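Local atomic coordinates of diaminobutyrate-pyruvate transaminase and L-2,4-diaminobutyrate decarboxylase (PDB entry 2QMA), a protein that probably carries out pyridoxal-phosphate-dependent transamination and decarboxylation in 2,4-diaminobutyrate metabolism, this chain being its C-terminal decarboxylase part. Residues Y153-G166 / S332-F344. Numbering follows the deposited sequence.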
loop_
_atom_site.group_PDB
_atom_site.type_symbol
_atom_site.label_atom_id
_atom_site.label_comp_id
_atom_site.label_asym_id
_atom_site.label_seq_id
_atom_site.Cartn_x
_atom_site.Cartn_y
_atom_site.Cartn_z
ATOM N N TYR A 153 -5.280 17.747 -14.894
ATOM C CA TYR A 153 -3.959 17.766 -15.552
ATOM C C TYR A 153 -4.089 17.979 -17.070
ATOM O O TYR A 153 -3.077 17.920 -17.791
ATOM C CB TYR A 153 -3.132 16.494 -15.208
ATOM C CG TYR A 153 -2.616 16.524 -13.781
ATOM C CD1 TYR A 153 -1.474 17.241 -13.446
ATOM C CD2 TYR A 153 -3.297 15.872 -12.752
ATOM C CE1 TYR A 153 -1.034 17.313 -12.131
ATOM C CE2 TYR A 153 -2.858 15.940 -11.429
ATOM C CZ TYR A 153 -1.741 16.662 -11.125
ATOM O OH TYR A 153 -1.300 16.733 -9.805
ATOM N N ASP A 154 -5.319 18.190 -17.550
ATOM C CA ASP A 154 -5.581 18.538 -18.975
ATOM C C ASP A 154 -5.135 17.431 -19.952
ATOM O O ASP A 154 -4.665 17.708 -21.056
ATOM C CB ASP A 154 -4.922 19.890 -19.320
ATOM C CG ASP A 154 -5.531 21.038 -18.560
ATOM O OD1 ASP A 154 -6.776 21.148 -18.570
ATOM O OD2 ASP A 154 -4.787 21.828 -17.919
ATOM N N LEU A 155 -5.289 16.165 -19.547
ATOM C CA LEU A 155 -4.870 15.040 -20.360
ATOM C C LEU A 155 -5.875 14.761 -21.480
ATOM O O LEU A 155 -6.999 15.273 -21.436
ATOM C CB LEU A 155 -4.681 13.784 -19.479
ATOM C CG LEU A 155 -3.747 13.910 -18.251
ATOM C CD1 LEU A 155 -3.721 12.600 -17.457
ATOM C CD2 LEU A 155 -2.325 14.309 -18.631
ATOM N N SER A 156 -5.454 13.986 -22.486
ATOM C CA SER A 156 -6.278 13.652 -23.686
ATOM C C SER A 156 -7.545 12.857 -23.395
ATOM O O SER A 156 -7.761 12.354 -22.267
ATOM C CB SER A 156 -5.452 12.879 -24.769
ATOM O OG SER A 156 -5.177 11.479 -24.465
ATOM N N GLU A 157 -8.370 12.709 -24.439
ATOM C CA GLU A 157 -9.601 11.926 -24.342
ATOM C C GLU A 157 -9.324 10.475 -23.929
ATOM O O GLU A 157 -10.148 9.838 -23.288
ATOM C CB GLU A 157 -10.380 11.979 -25.653
ATOM C CG GLU A 157 -10.967 13.371 -25.910
ATOM C CD GLU A 157 -12.088 13.371 -26.930
ATOM O OE1 GLU A 157 -12.371 12.294 -27.514
ATOM O OE2 GLU A 157 -12.696 14.444 -27.129
ATOM N N LYS A 158 -8.131 9.986 -24.245
ATOM C CA LYS A 158 -7.776 8.592 -23.956
ATOM C C LYS A 158 -7.180 8.321 -22.573
ATOM O O LYS A 158 -6.799 7.170 -22.277
ATOM C CB LYS A 158 -6.843 8.078 -25.052
ATOM C CG LYS A 158 -7.411 8.328 -26.427
ATOM C CD LYS A 158 -6.915 7.287 -27.392
ATOM C CE LYS A 158 -6.063 7.912 -28.493
ATOM N NZ LYS A 158 -5.908 6.927 -29.599
ATOM N N ALA A 159 -7.119 9.346 -21.722
ATOM C CA ALA A 159 -6.357 9.228 -20.488
ATOM C C ALA A 159 -7.091 8.347 -19.464
ATOM O O ALA A 159 -8.322 8.156 -19.557
ATOM C CB ALA A 159 -6.061 10.567 -19.943
ATOM N N ASP A 160 -6.334 7.794 -18.522
ATOM C CA ASP A 160 -6.907 7.026 -17.406
ATOM C C ASP A 160 -5.852 6.977 -16.311
ATOM O O ASP A 160 -4.777 7.563 -16.464
ATOM C CB ASP A 160 -7.350 5.621 -17.874
ATOM C CG ASP A 160 -8.348 4.948 -16.926
ATOM O OD1 ASP A 160 -8.782 5.565 -15.904
ATOM O OD2 ASP A 160 -8.708 3.779 -17.258
ATOM N N GLY A 161 -6.151 6.303 -15.196
ATOM C CA GLY A 161 -5.224 6.234 -14.102
ATOM C C GLY A 161 -5.653 5.135 -13.156
ATOM O O GLY A 161 -6.706 4.508 -13.354
ATOM N N ILE A 162 -4.842 4.897 -12.134
ATOM C CA ILE A 162 -5.231 4.027 -11.035
ATOM C C ILE A 162 -4.514 4.474 -9.797
ATOM O O ILE A 162 -3.364 4.944 -9.857
ATOM C CB ILE A 162 -4.745 2.575 -11.137
ATOM C CG1 ILE A 162 -3.834 2.349 -12.318
ATOM C CG2 ILE A 162 -5.861 1.516 -10.653
ATOM C CD1 ILE A 162 -2.479 2.834 -11.898
ATOM N N PHE A 163 -5.127 4.204 -8.659
ATOM C CA PHE A 163 -4.516 4.575 -7.404
ATOM C C PHE A 163 -3.468 3.555 -7.037
ATOM O O PHE A 163 -3.639 2.375 -7.303
ATOM C CB PHE A 163 -5.572 4.694 -6.303
ATOM C CG PHE A 163 -6.139 6.071 -6.168
ATOM C CD1 PHE A 163 -6.955 6.610 -7.171
ATOM C CD2 PHE A 163 -5.825 6.850 -5.033
ATOM C CE1 PHE A 163 -7.494 7.912 -7.024
ATOM C CE2 PHE A 163 -6.376 8.143 -4.854
ATOM C CZ PHE A 163 -7.193 8.678 -5.857
ATOM N N THR A 164 -2.381 4.034 -6.457
ATOM C CA THR A 164 -1.238 3.210 -6.086
ATOM C C THR A 164 -0.908 3.487 -4.593
ATOM O O THR A 164 -1.508 4.364 -3.956
ATOM C CB THR A 164 0.017 3.590 -6.914
ATOM O OG1 THR A 164 0.408 4.922 -6.545
ATOM C CG2 THR A 164 -0.248 3.492 -8.417
ATOM N N SER A 165 0.058 2.764 -4.044
ATOM C CA SER A 165 0.532 3.040 -2.679
ATOM C C SER A 165 1.330 4.355 -2.498
ATOM O O SER A 165 1.594 4.775 -1.362
ATOM C CB SER A 165 1.376 1.892 -2.205
ATOM O OG SER A 165 2.545 1.865 -2.982
ATOM N N GLY A 166 1.718 5.003 -3.588
ATOM C CA GLY A 166 2.345 6.310 -3.479
ATOM C C GLY A 166 3.409 6.474 -4.540
ATOM O O GLY A 166 3.464 5.674 -5.471
ATOM N N SER A 332 -1.596 5.589 2.800
ATOM C CA SER A 332 -1.159 5.841 1.412
ATOM C C SER A 332 -2.240 6.525 0.606
ATOM O O SER A 332 -3.455 6.334 0.842
ATOM C CB SER A 332 -0.883 4.497 0.724
ATOM O OG SER A 332 -1.931 3.568 1.067
ATOM N N CYS A 333 -1.822 7.316 -0.376
ATOM C CA CYS A 333 -2.796 7.922 -1.274
ATOM C C CYS A 333 -1.949 8.469 -2.414
ATOM O O CYS A 333 -1.377 9.551 -2.288
ATOM C CB CYS A 333 -3.585 9.022 -0.565
ATOM S SG CYS A 333 -5.111 9.531 -1.404
ATOM N N GLY A 334 -1.830 7.703 -3.491
ATOM C CA GLY A 334 -1.129 8.208 -4.693
ATOM C C GLY A 334 -1.814 7.660 -5.934
ATOM O O GLY A 334 -2.664 6.792 -5.832
ATOM N N ALA A 335 -1.466 8.154 -7.112
ATOM C CA ALA A 335 -2.038 7.555 -8.358
ATOM C C ALA A 335 -1.013 7.694 -9.449
ATOM O O ALA A 335 -0.110 8.517 -9.360
ATOM C CB ALA A 335 -3.284 8.271 -8.779
ATOM N N LEU A 336 -1.205 6.913 -10.482
ATOM C CA LEU A 336 -0.460 7.050 -11.691
ATOM C C LEU A 336 -1.442 7.330 -12.794
ATOM O O LEU A 336 -2.359 6.526 -13.038
ATOM C CB LEU A 336 0.256 5.758 -11.996
ATOM C CG LEU A 336 1.102 5.907 -13.291
ATOM C CD1 LEU A 336 2.452 6.636 -12.979
ATOM C CD2 LEU A 336 1.279 4.568 -13.939
ATOM N N LEU A 337 -1.229 8.445 -13.498
ATOM C CA LEU A 337 -2.085 8.797 -14.635
ATOM C C LEU A 337 -1.332 8.518 -15.922
ATOM O O LEU A 337 -0.079 8.657 -15.993
ATOM C CB LEU A 337 -2.482 10.279 -14.595
ATOM C CG LEU A 337 -3.033 10.778 -13.240
ATOM C CD1 LEU A 337 -3.312 12.276 -13.373
ATOM C CD2 LEU A 337 -4.324 10.001 -12.831
ATOM N N VAL A 338 -2.081 8.112 -16.928
ATOM C CA VAL A 338 -1.520 7.941 -18.252
ATOM C C VAL A 338 -2.348 8.683 -19.306
ATOM O O VAL A 338 -3.582 8.773 -19.198
ATOM C CB VAL A 338 -1.317 6.409 -18.692
ATOM C CG1 VAL A 338 -0.327 5.660 -17.707
ATOM C CG2 VAL A 338 -2.646 5.688 -18.911
ATOM N N ASN A 339 -1.658 9.234 -20.295
ATOM C CA ASN A 339 -2.328 9.953 -21.347
ATOM C C ASN A 339 -3.074 9.033 -22.307
ATOM O O ASN A 339 -4.078 9.434 -22.913
ATOM C CB ASN A 339 -1.350 10.871 -22.118
ATOM C CG ASN A 339 -1.739 12.349 -22.018
ATOM O OD1 ASN A 339 -2.934 12.698 -22.109
ATOM N ND2 ASN A 339 -0.732 13.235 -21.852
ATOM N N ASP A 340 -2.620 7.787 -22.411
ATOM C CA ASP A 340 -3.302 6.828 -23.348
ATOM C C ASP A 340 -3.512 5.512 -22.618
ATOM O O ASP A 340 -2.570 4.746 -22.422
ATOM C CB ASP A 340 -2.425 6.618 -24.590
ATOM C CG ASP A 340 -3.110 5.802 -25.660
ATOM O OD1 ASP A 340 -4.076 5.059 -25.339
ATOM O OD2 ASP A 340 -2.680 5.893 -26.828
ATOM N N LYS A 341 -4.724 5.283 -22.162
ATOM C CA LYS A 341 -5.044 4.059 -21.411
ATOM C C LYS A 341 -4.709 2.741 -22.136
ATOM O O LYS A 341 -4.588 1.683 -21.480
ATOM C CB LYS A 341 -6.509 4.072 -20.974
ATOM C CG LYS A 341 -7.485 3.920 -22.127
ATOM C CD LYS A 341 -8.847 4.162 -21.546
ATOM C CE LYS A 341 -9.850 4.467 -22.613
ATOM N NZ LYS A 341 -11.117 4.912 -21.938
ATOM N N SER A 342 -4.507 2.801 -23.455
ATOM C CA SER A 342 -4.097 1.605 -24.184
ATOM C C SER A 342 -2.741 1.086 -23.652
ATOM O O SER A 342 -2.456 -0.118 -23.728
ATOM C CB SER A 342 -4.113 1.822 -25.706
ATOM O OG SER A 342 -2.901 2.401 -26.104
ATOM N N ASN A 343 -1.933 1.986 -23.082
ATOM C CA ASN A 343 -0.686 1.596 -22.493
ATOM C C ASN A 343 -0.815 0.668 -21.257
ATOM O O ASN A 343 0.124 -0.053 -20.933
ATOM C CB ASN A 343 0.210 2.825 -22.188
ATOM C CG ASN A 343 0.765 3.501 -23.452
ATOM O OD1 ASN A 343 0.857 4.744 -23.539
ATOM N ND2 ASN A 343 1.152 2.705 -24.403
ATOM N N PHE A 344 -1.961 0.700 -20.583
ATOM C CA PHE A 344 -2.257 -0.229 -19.482
ATOM C C PHE A 344 -2.339 -1.704 -19.956
ATOM O O PHE A 344 -2.267 -2.600 -19.125
ATOM C CB PHE A 344 -3.556 0.173 -18.723
ATOM C CG PHE A 344 -3.386 1.325 -17.773
ATOM C CD1 PHE A 344 -2.250 1.414 -16.976
ATOM C CD2 PHE A 344 -4.385 2.291 -17.621
ATOM C CE1 PHE A 344 -2.077 2.449 -16.072
ATOM C CE2 PHE A 344 -4.222 3.343 -16.714
ATOM C CZ PHE A 344 -3.075 3.433 -15.939
HETATM O O HOH W 1 -10.272 7.980 -21.480
HETATM O O HOH W 2 -4.054 4.918 -28.702
HETATM O O HOH W 3 -3.564 5.206 -2.715
#
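Val338 N reaches Asp160 O at 2.8 Å in an almost straight bond, and this pair, with Ile162–Leu336 and Thr164–Gly334, forms the hydrogen-bonded rungs of an antiparallel ladder between strands 160-164 and 334-338. At its last rung Thr164 N approaches Gly334 O from above the carbonyl plane, while the return bond from Gly334 N is weak and a water bridges Gly334 N and Thr164 O. Gly161 sits opposite Leu337, whose CD2 lies 4.1 Å from Gly161 CA. On the same face Phe163 lays one side of its ring over Ala335 CB and turns its edge to Cys333 SG, 3.9 Å from CE2; SG is anti to its own backbone N (chi1 -164°), which carries the sulfur alongside that rim. Farther along, Leu337 CD1 meets Tyr153 CD2 at 3.6 Å, the two side chains at about a right angle, and Leu155 CD1 packs on Leu337 CB. The other face bears Asp160, Ile162 and Val338. Here the Phe344 ring takes Val338 CG2 on one face, offset toward the rim, and points its edge at Gly161 N; Ile162 CG1 lies 3.9 Å from Phe344 CZ, the two side chains sliding past each other in opposite directions. Beyond the strands, Asn339 OD1 accepts a straight bond from Ser156 N (2.9 Å), while its ND2 is held by the carbonyls of Glu314 and Ala316. Lys341 N binds Lys158 O at 2.8 Å, and a water links Lys158 NZ to Asp340 OD2. Strand 160-164 is one of the two edge strands of the chain's seven-stranded mixed sheet, and 334-338 is the one strand antiparallel to its neighbours, an arrangement characteristic of the large, cofactor-binding domain of fold-type I pyridoxal-phosphate enzymes.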